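Local coordinates for StiE protein (Stigmatella aurantiaca, PDB 6ECX), which catalyses, through this domain of a modular polyketide synthase, the transfer of a methyl group from S-adenosylmethionine to an oxygen atom, probably of the growing polyketide, at residues V79-V84 and Y157-G162; M93-G98 and G187-A192; E45-F50 and R66-V71. All coordinates share one frame; numbering follows the deposited sequence.

Contact 1: residues V79-V84 and Y157-G162; sequences VLFRAV and YDLVLG
Phe81 and Val84 meet Leu159 and Leu161 where the chain leaving helix 64-80 folds against strand 157-163, part of the central sheet of this Rossmann-like class I methyltransferase domain. The contact itself is wholly apolar. The Phe81 side chain crosses both leucine side chains at about a right angle, and the CD2 methyls make the nearest approaches. Leu159 CD2 comes to the edge of the ring, near its plane, 4.1 Å from Phe81 CE1; Leu161 CD2 approaches obliquely and lies 3.9 Å from Phe81 CZ. The ring reaches the strand because its CG stands anti to the carbonyl carbon (chi1 -79°). Leu159 and Leu161, two apart on the strand, turn their side chains to the same side of the sheet. Val84 adds its CG1 branch, 4.2 Å from Leu159 CD2, so that this methyl sits against two residues of the turn at once. Ile190 of the adjoining strand 187-196 continues the apolar surface, touching both Phe81 and Leu161.

Hydrogen bonds shape 79-84 from within. A type I beta turn, which has Phe81 and Val84 at its two ends, is closed by Val84 N to Phe81 O. Arg82 folds back over the helix end and also bridges to Asp230. Its NH1 donates to Val79 O at 2.8 Å, above the carbonyl plane, while Arg82 N reaches the same oxygen from the opposite face.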
# COMPACT_ATOMS: atom_id res chain seq x y z
N VAL A 79 6.19 -3.73 -9.21
CA VAL A 79 4.93 -3.71 -9.95
C VAL A 79 4.15 -2.42 -9.67
O VAL A 79 3.57 -1.82 -10.59
CB VAL A 79 4.10 -4.96 -9.63
CG1 VAL A 79 2.80 -4.95 -10.44
CG2 VAL A 79 4.91 -6.22 -9.92
N LEU A 80 4.11 -1.98 -8.40
CA LEU A 80 3.45 -0.72 -8.05
C LEU A 80 3.97 0.46 -8.87
O LEU A 80 3.19 1.35 -9.23
CB LEU A 80 3.64 -0.43 -6.56
CG LEU A 80 2.63 -1.08 -5.63
CD1 LEU A 80 3.19 -1.19 -4.20
CD2 LEU A 80 1.37 -0.23 -5.65
N PHE A 81 5.27 0.51 -9.11
CA PHE A 81 5.89 1.63 -9.81
C PHE A 81 6.05 1.38 -11.30
O PHE A 81 6.79 2.11 -11.95
CB PHE A 81 7.26 1.94 -9.20
CG PHE A 81 7.21 2.72 -7.92
CD1 PHE A 81 7.30 4.10 -7.93
CD2 PHE A 81 7.12 2.06 -6.70
CE1 PHE A 81 7.28 4.82 -6.74
CE2 PHE A 81 7.11 2.76 -5.51
CZ PHE A 81 7.18 4.14 -5.52
N ARG A 82 5.40 0.34 -11.84
CA ARG A 82 5.67 -0.13 -13.20
C ARG A 82 5.61 0.99 -14.24
O ARG A 82 6.33 0.94 -15.25
CB ARG A 82 4.68 -1.23 -13.58
CG ARG A 82 3.20 -0.76 -13.57
CD ARG A 82 2.27 -1.98 -13.55
NE ARG A 82 0.86 -1.59 -13.46
CZ ARG A 82 0.23 -1.28 -12.32
NH1 ARG A 82 0.88 -1.32 -11.16
NH2 ARG A 82 -1.05 -0.93 -12.34
N ALA A 83 4.73 1.96 -14.06
CA ALA A 83 4.49 2.94 -15.11
C ALA A 83 5.14 4.28 -14.82
O ALA A 83 5.07 5.17 -15.67
CB ALA A 83 2.98 3.14 -15.31
N VAL A 84 5.79 4.44 -13.66
CA VAL A 84 6.30 5.75 -13.22
C VAL A 84 7.71 5.95 -13.75
O VAL A 84 8.58 5.07 -13.63
CB VAL A 84 6.28 5.87 -11.69
CG1 VAL A 84 6.85 7.21 -11.26
CG2 VAL A 84 4.87 5.64 -11.13
N TYR A 157 2.20 18.22 -5.80
CA TYR A 157 2.98 17.02 -6.07
C TYR A 157 2.76 16.50 -7.48
O TYR A 157 1.75 16.77 -8.13
CB TYR A 157 2.63 15.94 -5.03
CG TYR A 157 2.94 16.45 -3.64
CD1 TYR A 157 4.24 16.41 -3.14
CD2 TYR A 157 1.96 17.06 -2.87
CE1 TYR A 157 4.56 16.94 -1.88
CE2 TYR A 157 2.26 17.58 -1.60
CZ TYR A 157 3.56 17.50 -1.12
OH TYR A 157 3.84 18.01 0.12
N ASP A 158 3.76 15.75 -7.95
CA ASP A 158 3.70 15.03 -9.21
C ASP A 158 3.36 13.58 -9.04
O ASP A 158 2.80 12.96 -9.96
CB ASP A 158 5.06 15.12 -9.92
CG ASP A 158 5.49 16.55 -10.17
OD1 ASP A 158 4.61 17.41 -10.37
OD2 ASP A 158 6.70 16.80 -10.18
N LEU A 159 3.64 13.01 -7.86
CA LEU A 159 3.40 11.60 -7.59
C LEU A 159 2.93 11.49 -6.15
O LEU A 159 3.49 12.15 -5.27
CB LEU A 159 4.67 10.76 -7.81
CG LEU A 159 4.72 9.30 -7.31
CD1 LEU A 159 3.79 8.42 -8.14
CD2 LEU A 159 6.17 8.76 -7.42
N VAL A 160 1.87 10.70 -5.92
CA VAL A 160 1.33 10.45 -4.58
C VAL A 160 1.30 8.95 -4.33
O VAL A 160 0.89 8.17 -5.19
CB VAL A 160 -0.09 11.06 -4.41
CG1 VAL A 160 -0.67 10.73 -3.02
CG2 VAL A 160 -0.08 12.58 -4.59
N LEU A 161 1.74 8.54 -3.13
CA LEU A 161 1.86 7.13 -2.76
C LEU A 161 0.90 6.83 -1.62
O LEU A 161 0.84 7.59 -0.63
CB LEU A 161 3.29 6.76 -2.30
CG LEU A 161 4.53 7.24 -3.04
CD1 LEU A 161 5.80 6.72 -2.34
CD2 LEU A 161 4.51 6.77 -4.47
N GLY A 162 0.17 5.73 -1.74
CA GLY A 162 -0.65 5.23 -0.63
C GLY A 162 -0.64 3.72 -0.66
O GLY A 162 -1.48 3.10 -1.31

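Contact 2: residues M93-G98 and G187-A192; sequences MDFGCG and GLLIMA. With SAM (S-adenosylmethionine), chain B.
Leu189 is the first residue along 187-192 to touch Phe95: its CD1 methyl lies 4.1 Å from Phe95 CE2, at the edge of the ring and near its plane, and the two side chains are about perpendicular. At Ile190 the alternation of the strand turns the side chain to the other surface of the sheet, against Leu161 and Phe81. Met191 returns to the Phe95 side and places CG near the plane of the ring, a looser approach of 4.5 Å to Phe95 CZ. Phe176 of helix 172-181 packs on both Leu189 and Met191, and Leu175 and Ile179 of that helix reach the phenylalanine.

Strand 157-163 runs between the two segments in the sheet, so Phe95 has to span it. The ring passes over Gly162, with its CZ 3.4 Å from Gly162 CA. Its CG lies between the backbone N and the carbonyl carbon (chi1 62°), which directs the ring across strand 157-163 toward 187-192 as the chain leaves strand 91-94. Here begins the glycine-rich loop, the SAM-binding first motif of Rossmann-like methyltransferases, read as Asp94-Phe95-Gly96-Cys97-Gly98. Asp94 OD1 accepts from Gly96 N at 3.0 Å, an Asx turn whose donor sits on the anti side, 26° out of the carboxylate plane. Gly96 O in turn takes a hydrogen bond from the amino N of SAM, 2.9 Å away. Phe95 O, also bonded by Ser148 OG, comes within 3.2 Å of the adenine C2. Gly98, with positive phi, gives a weak bond from its N to the ribose O3' at 3.0 Å.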
# COMPACT_ATOMS: atom_id res chain seq x y z
N MET A 93 4.48 12.78 -2.59
CA MET A 93 3.76 12.77 -1.31
C MET A 93 3.42 11.33 -0.94
O MET A 93 2.79 10.63 -1.73
CB MET A 93 2.47 13.59 -1.40
CG MET A 93 1.65 13.65 -0.11
SD MET A 93 2.49 14.71 1.10
CE MET A 93 2.24 13.71 2.59
N ASP A 94 3.80 10.91 0.28
CA ASP A 94 3.42 9.59 0.82
C ASP A 94 2.42 9.82 1.94
O ASP A 94 2.80 10.28 3.03
CB ASP A 94 4.65 8.84 1.34
CG ASP A 94 4.32 7.43 1.84
OD1 ASP A 94 3.15 7.13 2.19
OD2 ASP A 94 5.26 6.60 1.89
N PHE A 95 1.14 9.52 1.70
CA PHE A 95 0.16 9.95 2.69
C PHE A 95 -0.05 8.95 3.83
O PHE A 95 -0.92 9.18 4.67
CB PHE A 95 -1.17 10.34 2.03
CG PHE A 95 -1.88 9.24 1.30
CD1 PHE A 95 -2.73 8.38 1.97
CD2 PHE A 95 -1.78 9.13 -0.08
CE1 PHE A 95 -3.43 7.39 1.29
CE2 PHE A 95 -2.50 8.16 -0.77
CZ PHE A 95 -3.32 7.29 -0.09
N GLY A 96 0.76 7.90 3.91
CA GLY A 96 0.79 7.05 5.09
C GLY A 96 2.14 6.37 5.16
O GLY A 96 2.26 5.19 4.85
N CYS A 97 3.17 7.11 5.58
CA CYS A 97 4.54 6.77 5.21
C CYS A 97 5.22 5.75 6.12
O CYS A 97 6.39 5.42 5.87
CB CYS A 97 5.39 8.06 5.14
SG CYS A 97 5.53 8.98 6.70
N GLY A 98 4.53 5.20 7.12
CA GLY A 98 5.11 4.12 7.90
C GLY A 98 6.44 4.48 8.53
O GLY A 98 6.57 5.49 9.23
N GLY A 187 -0.68 14.53 -12.85
CA GLY A 187 0.11 13.85 -11.83
C GLY A 187 -0.40 12.43 -11.58
O GLY A 187 -1.49 12.06 -11.97
N LEU A 188 0.44 11.61 -10.92
CA LEU A 188 0.18 10.19 -10.74
C LEU A 188 -0.11 9.85 -9.27
O LEU A 188 0.46 10.45 -8.36
CB LEU A 188 1.37 9.34 -11.23
CG LEU A 188 1.85 9.59 -12.66
CD1 LEU A 188 3.10 8.76 -12.97
CD2 LEU A 188 0.73 9.29 -13.66
N LEU A 189 -0.98 8.87 -9.07
CA LEU A 189 -1.29 8.30 -7.76
C LEU A 189 -1.10 6.80 -7.89
O LEU A 189 -1.68 6.18 -8.79
CB LEU A 189 -2.74 8.60 -7.37
CG LEU A 189 -3.36 7.86 -6.17
CD1 LEU A 189 -2.63 8.25 -4.88
CD2 LEU A 189 -4.85 8.17 -6.11
N ILE A 190 -0.23 6.20 -7.07
CA ILE A 190 -0.11 4.75 -7.06
C ILE A 190 -0.52 4.26 -5.67
O ILE A 190 -0.14 4.85 -4.66
CB ILE A 190 1.28 4.25 -7.49
CG1 ILE A 190 2.39 4.84 -6.65
CG2 ILE A 190 1.55 4.55 -9.03
CD1 ILE A 190 3.79 4.29 -7.08
N MET A 191 -1.34 3.22 -5.64
CA MET A 191 -1.88 2.73 -4.38
C MET A 191 -1.87 1.22 -4.39
O MET A 191 -2.03 0.59 -5.44
CB MET A 191 -3.31 3.21 -4.15
CG MET A 191 -3.42 4.64 -3.70
SD MET A 191 -5.15 5.07 -3.60
CE MET A 191 -5.88 3.51 -3.11
N ALA A 192 -1.63 0.65 -3.22
CA ALA A 192 -1.92 -0.75 -2.96
C ALA A 192 -3.06 -0.78 -1.95
O ALA A 192 -2.98 -0.13 -0.90
CB ALA A 192 -0.69 -1.48 -2.41
N SAM B . 3.02 2.80 3.42
CA SAM B . 3.88 2.24 4.46
C SAM B . 4.53 0.94 4.00
O SAM B . 4.10 0.39 2.98
OXT SAM B . 5.47 0.42 4.60
CB SAM B . 3.07 2.01 5.73
CG SAM B . 1.78 1.22 5.53
SD SAM B . 1.03 0.83 7.13
CE SAM B . 0.21 -0.74 6.75
C5' SAM B . -0.29 2.07 7.26
C4' SAM B . 0.25 3.48 7.50
O4' SAM B . -0.75 4.48 7.30
C3' SAM B . 0.81 3.74 8.89
O3' SAM B . 2.04 4.42 8.69
C2' SAM B . -0.18 4.70 9.54
O2' SAM B . 0.40 5.60 10.47
C1' SAM B . -0.67 5.46 8.32
N9 SAM B . -1.98 6.13 8.46
C8 SAM B . -3.17 5.54 8.80
N7 SAM B . -4.14 6.49 8.78
C5 SAM B . -3.59 7.68 8.44
C6 SAM B . -4.12 8.94 8.27
N6 SAM B . -5.42 9.18 8.46
N1 SAM B . -3.29 9.99 7.90
C2 SAM B . -1.95 9.78 7.69
N3 SAM B . -1.44 8.51 7.85
C4 SAM B . -2.23 7.47 8.23

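Contact 3: residues E45-F50 and R66-V71; sequences EIVPGF and RERLAV
Val47 and Phe50, at the two ends of a tight turn, lean on Arg68 and Leu69 of helix 64-80. Apolar packing makes the inner part of the contact. Phe50 CZ lies 4.3 Å from Leu69 CB, which comes to the ring obliquely, so the helix is met by the far end of the aromatic side chain. Phe50 extends that far because its CG is anti to the backbone N (chi1 170°). Beyond CB, Leu69 is buried among Trp40, Trp52, Thr55 and Val56, and Thr55 of helix 52-57 touches Phe50 as well.

The charged side chain forms the outer part. Arg68 starts out from the helix with CG anti to its own N and then bends at chi2 (62°), so that the guanidinium comes toward the loop from the direction opposite to Val47. Its NH2 stops 4.2 Å from Val47 CG1, an oblique approach and a van der Waals contact at most. The guanidinium also makes a cation-pi interaction with Phe43, whose ring meets that of Phe50 with the planes at about 45°. A weak hydrogen bond from NH2 to Gln44 OE1 gives it a polar partner in the same loop.

Backbone bonding fixes the spacing of the two loop residues. Phe50 N donates to Val47 O at 3.1 Å, with Pro48 and Gly49 at the corners and Gly49 at positive phi. This is a type II beta turn, here fastening the loop before helix 52-57 to the first turns of helix 64-80, at the periphery of the fold, N-terminal to the first strand of the central sheet, 91-94.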
# COMPACT_ATOMS: atom_id res chain seq x y z
N GLU A 45 5.37 -18.12 -6.71
CA GLU A 45 4.89 -19.46 -6.39
C GLU A 45 5.03 -19.69 -4.89
O GLU A 45 5.81 -19.02 -4.21
CB GLU A 45 5.65 -20.55 -7.16
CG GLU A 45 5.40 -20.57 -8.67
CD GLU A 45 3.96 -20.86 -9.03
OE1 GLU A 45 3.26 -21.51 -8.22
OE2 GLU A 45 3.52 -20.43 -10.13
N ILE A 46 4.25 -20.65 -4.38
CA ILE A 46 4.48 -21.14 -3.02
C ILE A 46 5.88 -21.71 -2.94
O ILE A 46 6.30 -22.50 -3.80
CB ILE A 46 3.42 -22.19 -2.66
CG1 ILE A 46 2.04 -21.53 -2.50
CG2 ILE A 46 3.84 -22.98 -1.40
CD1 ILE A 46 0.89 -22.53 -2.52
N VAL A 47 6.63 -21.31 -1.92
CA VAL A 47 7.94 -21.90 -1.70
C VAL A 47 7.84 -22.78 -0.45
O VAL A 47 7.63 -22.28 0.66
CB VAL A 47 9.04 -20.84 -1.58
CG1 VAL A 47 9.28 -20.17 -2.94
CG2 VAL A 47 8.67 -19.79 -0.59
N PRO A 48 7.95 -24.10 -0.59
CA PRO A 48 7.69 -24.99 0.54
C PRO A 48 8.63 -24.68 1.70
O PRO A 48 9.81 -24.38 1.51
CB PRO A 48 7.95 -26.39 -0.03
CG PRO A 48 7.72 -26.23 -1.50
CD PRO A 48 8.22 -24.86 -1.83
N GLY A 49 8.07 -24.71 2.91
CA GLY A 49 8.83 -24.44 4.10
C GLY A 49 9.01 -22.98 4.46
O GLY A 49 9.45 -22.69 5.58
N PHE A 50 8.70 -22.05 3.57
CA PHE A 50 8.75 -20.65 3.98
C PHE A 50 7.58 -20.34 4.90
O PHE A 50 6.44 -20.75 4.65
CB PHE A 50 8.73 -19.69 2.79
CG PHE A 50 8.53 -18.25 3.19
CD1 PHE A 50 9.60 -17.48 3.60
CD2 PHE A 50 7.27 -17.68 3.20
CE1 PHE A 50 9.42 -16.16 3.99
CE2 PHE A 50 7.08 -16.36 3.58
CZ PHE A 50 8.16 -15.60 3.97
N ARG A 66 13.89 -14.57 5.51
CA ARG A 66 14.03 -13.15 5.82
C ARG A 66 14.40 -12.37 4.56
O ARG A 66 13.75 -11.37 4.21
CB ARG A 66 15.08 -12.94 6.90
CG ARG A 66 15.10 -11.53 7.48
CD ARG A 66 16.39 -11.27 8.25
NE ARG A 66 16.27 -10.18 9.22
CZ ARG A 66 16.49 -8.90 8.93
NH1 ARG A 66 16.81 -8.53 7.70
NH2 ARG A 66 16.37 -7.98 9.88
N GLU A 67 15.45 -12.82 3.86
CA GLU A 67 15.81 -12.19 2.59
C GLU A 67 14.80 -12.54 1.50
O GLU A 67 14.59 -11.74 0.58
CB GLU A 67 17.23 -12.61 2.20
CG GLU A 67 18.29 -12.09 3.17
CD GLU A 67 19.64 -12.78 3.02
OE1 GLU A 67 19.76 -13.67 2.15
OE2 GLU A 67 20.59 -12.43 3.76
N ARG A 68 14.15 -13.71 1.59
CA ARG A 68 13.11 -14.05 0.62
C ARG A 68 11.91 -13.11 0.75
O ARG A 68 11.35 -12.67 -0.25
CB ARG A 68 12.67 -15.50 0.80
CG ARG A 68 11.68 -16.00 -0.24
CD ARG A 68 12.27 -15.96 -1.65
NE ARG A 68 11.33 -16.48 -2.64
CZ ARG A 68 10.53 -15.71 -3.37
NH1 ARG A 68 10.56 -14.39 -3.21
NH2 ARG A 68 9.69 -16.25 -4.25
N LEU A 69 11.52 -12.79 1.99
CA LEU A 69 10.45 -11.82 2.19
C LEU A 69 10.85 -10.44 1.67
O LEU A 69 10.03 -9.74 1.05
CB LEU A 69 10.07 -11.77 3.66
CG LEU A 69 8.98 -10.77 4.03
CD1 LEU A 69 7.72 -11.01 3.22
CD2 LEU A 69 8.70 -10.85 5.52
N ALA A 70 12.10 -10.03 1.89
CA ALA A 70 12.55 -8.74 1.38
C ALA A 70 12.48 -8.71 -0.15
O ALA A 70 12.05 -7.71 -0.73
CB ALA A 70 13.96 -8.43 1.86
N VAL A 71 12.90 -9.80 -0.80
CA VAL A 71 12.80 -9.90 -2.25
C VAL A 71 11.36 -9.69 -2.70
O VAL A 71 11.08 -8.92 -3.63
CB VAL A 71 13.36 -11.25 -2.73
CG1 VAL A 71 12.98 -11.51 -4.18
CG2 VAL A 71 14.86 -11.30 -2.54

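Overall arrangement
Contact 3 closes first along the chain; contacts 1 and 2 follow, with their segments alternating. Helix 64-80 links contact 3 to contact 1, centres about 25 Å apart, and carries the SAM-binding Arg77 between them; it thereby ties the peripheral loop to the sheet that bears the SAM-binding loop. Contacts 1 and 2 have centres only about 7 Å apart and share the central sheet: strand 157-163 lies between strands 91-94 and 187-196 and probably bonds to both, Leu161 N to Met93 O and Val160 N to Leu188 O. They use its opposite surfaces, contact 2 beside the cofactor loop. Contact 3 lies farthest out, its centre about 26 Å from that of contact 2.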